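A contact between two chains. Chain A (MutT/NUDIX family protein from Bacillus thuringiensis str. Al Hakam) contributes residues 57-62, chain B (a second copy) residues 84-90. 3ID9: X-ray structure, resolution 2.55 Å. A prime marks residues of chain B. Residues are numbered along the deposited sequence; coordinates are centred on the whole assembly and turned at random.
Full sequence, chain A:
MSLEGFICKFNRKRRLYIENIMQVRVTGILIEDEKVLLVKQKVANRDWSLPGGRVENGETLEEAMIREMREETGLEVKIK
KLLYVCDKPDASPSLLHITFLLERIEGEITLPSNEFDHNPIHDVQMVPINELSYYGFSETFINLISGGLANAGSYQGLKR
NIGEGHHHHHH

Chain A 57-62: NGETLE
Chain B (84-90) YVCDKPD

Two copies of one protein meet here, a loop running into a helix on chain A against the end of a strand on chain B. Residues 57-60 are loop, and the helix starts at Leu61 and continues beyond the stretch. Residues 84′-88′ finish a strand, and Pro89′ and Asp90′ leave it as loop. Residues 84′-87′ are extended, with phi from -154° to -124° and psi from 124° to 138°; Lys88′ is -125/84. The touching parts run nearly antiparallel, with end-to-end directions 162° apart. The register is set by Gly58 and Pro89′, whose CA atoms lie 5.1 Å apart. Together the stretches bury 288 Å².

Along the strand, Val85′ and Asp87′ point CB toward chain A while Cys86′ and Lys88′ point away; Pro89′, just past the strand, also points toward chain A. Lys88′ is m at chi1, then fully extended, and makes no contact here. Tyr84′ and Cys86′ are t at chi1, and Asp90′ (-76/-12) is m.

The one hydrogen bond across the contact runs from Leu61 N to Asp87′ OD2, 3.0 Å with an N-H...O angle of 138°. A backbone N in the first turn of a helix has no carbonyl partner within that helix, so the carboxylate supplies an acceptor. Asp87′ is p at chi1 (76°), with chi2 at -53°. Asp87′ OD2 also lies 3.1 Å from Thr60 CA. OD1 is hydrogen-bonded elsewhere in the structure, so both carboxylate oxygens are engaged.

Thr60 (phi/psi -81/164) is the N-cap. Its chi1 is p (58°), and OG1 caps a backbone N just past the stretch. Thr60 CG2 is left to pack on the proline ring, 3.7 Å from Pro89′ CG.

Pro89′ (-63/-27, C-gamma endo) has more area covered than any other residue here. Pro89′ CB lies 3.4 Å from Glu59 O and 3.7 Å from Gly58 C, so the ring packs against backbone as well as the Thr60 methyl.

Gly58 adopts 90/-4. A CB at these angles would be jammed against the carbonyl O of Asn57, which by itself calls for glycine. That CB would point away from chain B.

Leu61 (-57/-40) is m,t, with chi1 -59° and chi2 -173°. Leu61 CD1 reaches Val85′ CG1 at 4.3 Å, a loose apolar contact between buried residues. Val85′ is t at chi1 (174°).

Glu59 (-97/142) points its CB away and is m,t with chi3 -53°. Its carboxylate bonds outside this contact. Glu62 (-62/-45) is t,t with chi3 48°, and Asn57 (-47/126) is t with chi2 -79°. Neither touches chain B here.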

ATOM      1  N   ASN A  57      17.643  -2.334   4.371  1.00 40.37           N
ATOM      2  CA  ASN A  57      17.507  -2.490   5.814  1.00 39.77           C
ATOM      3  C   ASN A  57      17.552  -1.144   6.524  1.00 37.35           C
ATOM      4  O   ASN A  57      18.482  -0.358   6.341  1.00 37.66           O
ATOM      5  CB  ASN A  57      18.615  -3.403   6.341  1.00 44.61           C
ATOM      6  CG  ASN A  57      18.417  -3.779   7.801  1.00 49.69           C
ATOM      7  OD1 ASN A  57      18.706  -2.990   8.706  1.00 50.77           O
ATOM      8  ND2 ASN A  57      17.904  -4.987   8.037  1.00 51.41           N
ATOM      9  N   GLY A  58      16.525  -0.878   7.326  1.00 35.06           N
ATOM     10  CA  GLY A  58      16.450   0.376   8.051  1.00 31.83           C
ATOM     11  C   GLY A  58      15.745   1.498   7.310  1.00 30.48           C
ATOM     12  O   GLY A  58      15.553   2.584   7.855  1.00 30.54           O
ATOM     13  N   GLU A  59      15.348   1.250   6.069  1.00 30.32           N
ATOM     14  CA  GLU A  59      14.681   2.286   5.284  1.00 30.85           C
ATOM     15  C   GLU A  59      13.165   2.207   5.279  1.00 29.88           C
ATOM     16  O   GLU A  59      12.586   1.122   5.254  1.00 30.31           O
ATOM     17  CB  GLU A  59      15.118   2.228   3.820  1.00 32.93           C
ATOM     18  CG  GLU A  59      16.554   2.556   3.524  1.00 34.38           C
ATOM     19  CD  GLU A  59      16.798   2.668   2.025  1.00 35.45           C
ATOM     20  OE1 GLU A  59      16.445   1.721   1.291  1.00 35.28           O
ATOM     21  OE2 GLU A  59      17.337   3.702   1.581  1.00 34.24           O
ATOM     22  N   THR A  60      12.520   3.363   5.306  1.00 28.74           N
ATOM     23  CA  THR A  60      11.074   3.377   5.195  1.00 28.64           C
ATOM     24  C   THR A  60      10.887   3.248   3.676  1.00 30.40           C
ATOM     25  O   THR A  60      11.842   3.433   2.904  1.00 30.54           O
ATOM     26  CB  THR A  60      10.468   4.714   5.656  1.00 27.90           C
ATOM     27  OG1 THR A  60      11.019   5.784   4.882  1.00 27.12           O
ATOM     28  CG2 THR A  60      10.763   4.959   7.125  1.00 29.62           C
ATOM     29  N   LEU A  61       9.687   2.914   3.231  1.00 30.59           N
ATOM     30  CA  LEU A  61       9.465   2.809   1.796  1.00 30.30           C
ATOM     31  C   LEU A  61       9.832   4.146   1.144  1.00 29.91           C
ATOM     32  O   LEU A  61      10.437   4.180   0.077  1.00 29.83           O
ATOM     33  CB  LEU A  61       8.000   2.477   1.501  1.00 29.31           C
ATOM     34  CG  LEU A  61       7.461   1.186   2.116  1.00 29.53           C
ATOM     35  CD1 LEU A  61       6.057   0.937   1.579  1.00 28.29           C
ATOM     36  CD2 LEU A  61       8.383   0.018   1.779  1.00 25.23           C
ATOM     37  N   GLU A  62       9.471   5.240   1.807  1.00 28.91           N
ATOM     38  CA  GLU A  62       9.739   6.571   1.297  1.00 31.54           C
ATOM     39  C   GLU A  62      11.228   6.887   1.133  1.00 32.19           C
ATOM     40  O   GLU A  62      11.635   7.434   0.102  1.00 30.60           O
ATOM     41  CB  GLU A  62       9.074   7.625   2.191  1.00 31.24           C
ATOM     42  CG  GLU A  62       9.499   9.043   1.870  1.00 35.46           C
ATOM     43  CD  GLU A  62       8.662  10.090   2.575  1.00 40.13           C
ATOM     44  OE1 GLU A  62       8.451   9.953   3.797  1.00 43.06           O
ATOM     45  OE2 GLU A  62       8.223  11.057   1.909  1.00 42.71           O
TER
ATOM     46  N   TYR B  84      -4.370   2.666   3.818  1.00 28.58           N
ATOM     47  CA  TYR B  84      -3.248   3.255   4.503  1.00 29.55           C
ATOM     48  C   TYR B  84      -2.140   2.243   4.725  1.00 29.86           C
ATOM     49  O   TYR B  84      -2.395   1.090   5.083  1.00 29.18           O
ATOM     50  CB  TYR B  84      -3.752   3.790   5.845  1.00 31.48           C
ATOM     51  CG  TYR B  84      -2.778   4.610   6.637  1.00 35.70           C
ATOM     52  CD1 TYR B  84      -2.574   5.958   6.348  1.00 37.45           C
ATOM     53  CD2 TYR B  84      -2.087   4.053   7.710  1.00 38.38           C
ATOM     54  CE1 TYR B  84      -1.705   6.737   7.116  1.00 40.22           C
ATOM     55  CE2 TYR B  84      -1.219   4.817   8.483  1.00 41.71           C
ATOM     56  CZ  TYR B  84      -1.034   6.157   8.184  1.00 42.83           C
ATOM     57  OH  TYR B  84      -0.193   6.915   8.972  1.00 47.16           O
ATOM     58  N   VAL B  85      -0.910   2.684   4.501  1.00 28.82           N
ATOM     59  CA  VAL B  85       0.253   1.840   4.688  1.00 29.26           C
ATOM     60  C   VAL B  85       1.160   2.566   5.666  1.00 30.83           C
ATOM     61  O   VAL B  85       1.501   3.736   5.480  1.00 30.23           O
ATOM     62  CB  VAL B  85       0.996   1.577   3.352  1.00 28.68           C
ATOM     63  CG1 VAL B  85       2.285   0.824   3.618  1.00 27.26           C
ATOM     64  CG2 VAL B  85       0.109   0.760   2.417  1.00 25.63           C
ATOM     65  N   CYS B  86       1.517   1.867   6.733  1.00 31.78           N
ATOM     66  CA  CYS B  86       2.369   2.432   7.760  1.00 33.41           C
ATOM     67  C   CYS B  86       3.555   1.498   7.954  1.00 30.53           C
ATOM     68  O   CYS B  86       3.376   0.306   8.204  1.00 26.87           O
ATOM     69  CB  CYS B  86       1.575   2.569   9.068  1.00 37.54           C
ATOM     70  SG  CYS B  86       2.559   3.091  10.500  1.00 49.38           S
ATOM     71  N   ASP B  87       4.768   2.019   7.809  1.00 28.11           N
ATOM     72  CA  ASP B  87       5.914   1.158   8.010  1.00 28.65           C
ATOM     73  C   ASP B  87       6.893   1.710   9.027  1.00 27.41           C
ATOM     74  O   ASP B  87       7.144   2.912   9.090  1.00 26.78           O
ATOM     75  CB  ASP B  87       6.594   0.801   6.668  1.00 31.25           C
ATOM     76  CG  ASP B  87       7.435   1.924   6.088  1.00 33.08           C
ATOM     77  OD1 ASP B  87       6.936   3.058   5.923  1.00 35.05           O
ATOM     78  OD2 ASP B  87       8.611   1.649   5.775  1.00 35.80           O
ATOM     79  N   LYS B  88       7.383   0.798   9.863  1.00 27.36           N
ATOM     80  CA  LYS B  88       8.334   1.094  10.927  1.00 28.44           C
ATOM     81  C   LYS B  88       9.538   0.196  10.744  1.00 26.57           C
ATOM     82  O   LYS B  88       9.619  -0.871  11.354  1.00 25.33           O
ATOM     83  CB  LYS B  88       7.728   0.807  12.304  1.00 32.13           C
ATOM     84  CG  LYS B  88       6.697   1.809  12.798  1.00 37.06           C
ATOM     85  CD  LYS B  88       6.279   1.432  14.206  1.00 40.77           C
ATOM     86  CE  LYS B  88       5.287   2.406  14.803  1.00 44.90           C
ATOM     87  NZ  LYS B  88       4.932   1.970  16.193  1.00 46.72           N
ATOM     88  N   PRO B  89      10.487   0.605   9.892  1.00 25.63           N
ATOM     89  CA  PRO B  89      11.665  -0.238   9.685  1.00 26.37           C
ATOM     90  C   PRO B  89      12.520  -0.442  10.944  1.00 28.76           C
ATOM     91  O   PRO B  89      13.185  -1.474  11.072  1.00 27.96           O
ATOM     92  CB  PRO B  89      12.408   0.473   8.545  1.00 23.29           C
ATOM     93  CG  PRO B  89      12.008   1.904   8.711  1.00 26.08           C
ATOM     94  CD  PRO B  89      10.533   1.808   9.041  1.00 25.79           C
ATOM     95  N   ASP B  90      12.485   0.516  11.877  1.00 28.87           N
ATOM     96  CA  ASP B  90      13.272   0.403  13.109  1.00 31.42           C
ATOM     97  C   ASP B  90      12.688  -0.569  14.138  1.00 31.40           C
ATOM     98  O   ASP B  90      13.357  -0.903  15.116  1.00 31.74           O
ATOM     99  CB  ASP B  90      13.453   1.770  13.797  1.00 34.92           C
ATOM    100  CG  ASP B  90      14.229   2.770  12.951  1.00 40.59           C
ATOM    101  OD1 ASP B  90      15.263   2.397  12.347  1.00 42.63           O
ATOM    102  OD2 ASP B  90      13.805   3.947  12.904  1.00 44.41           O
TER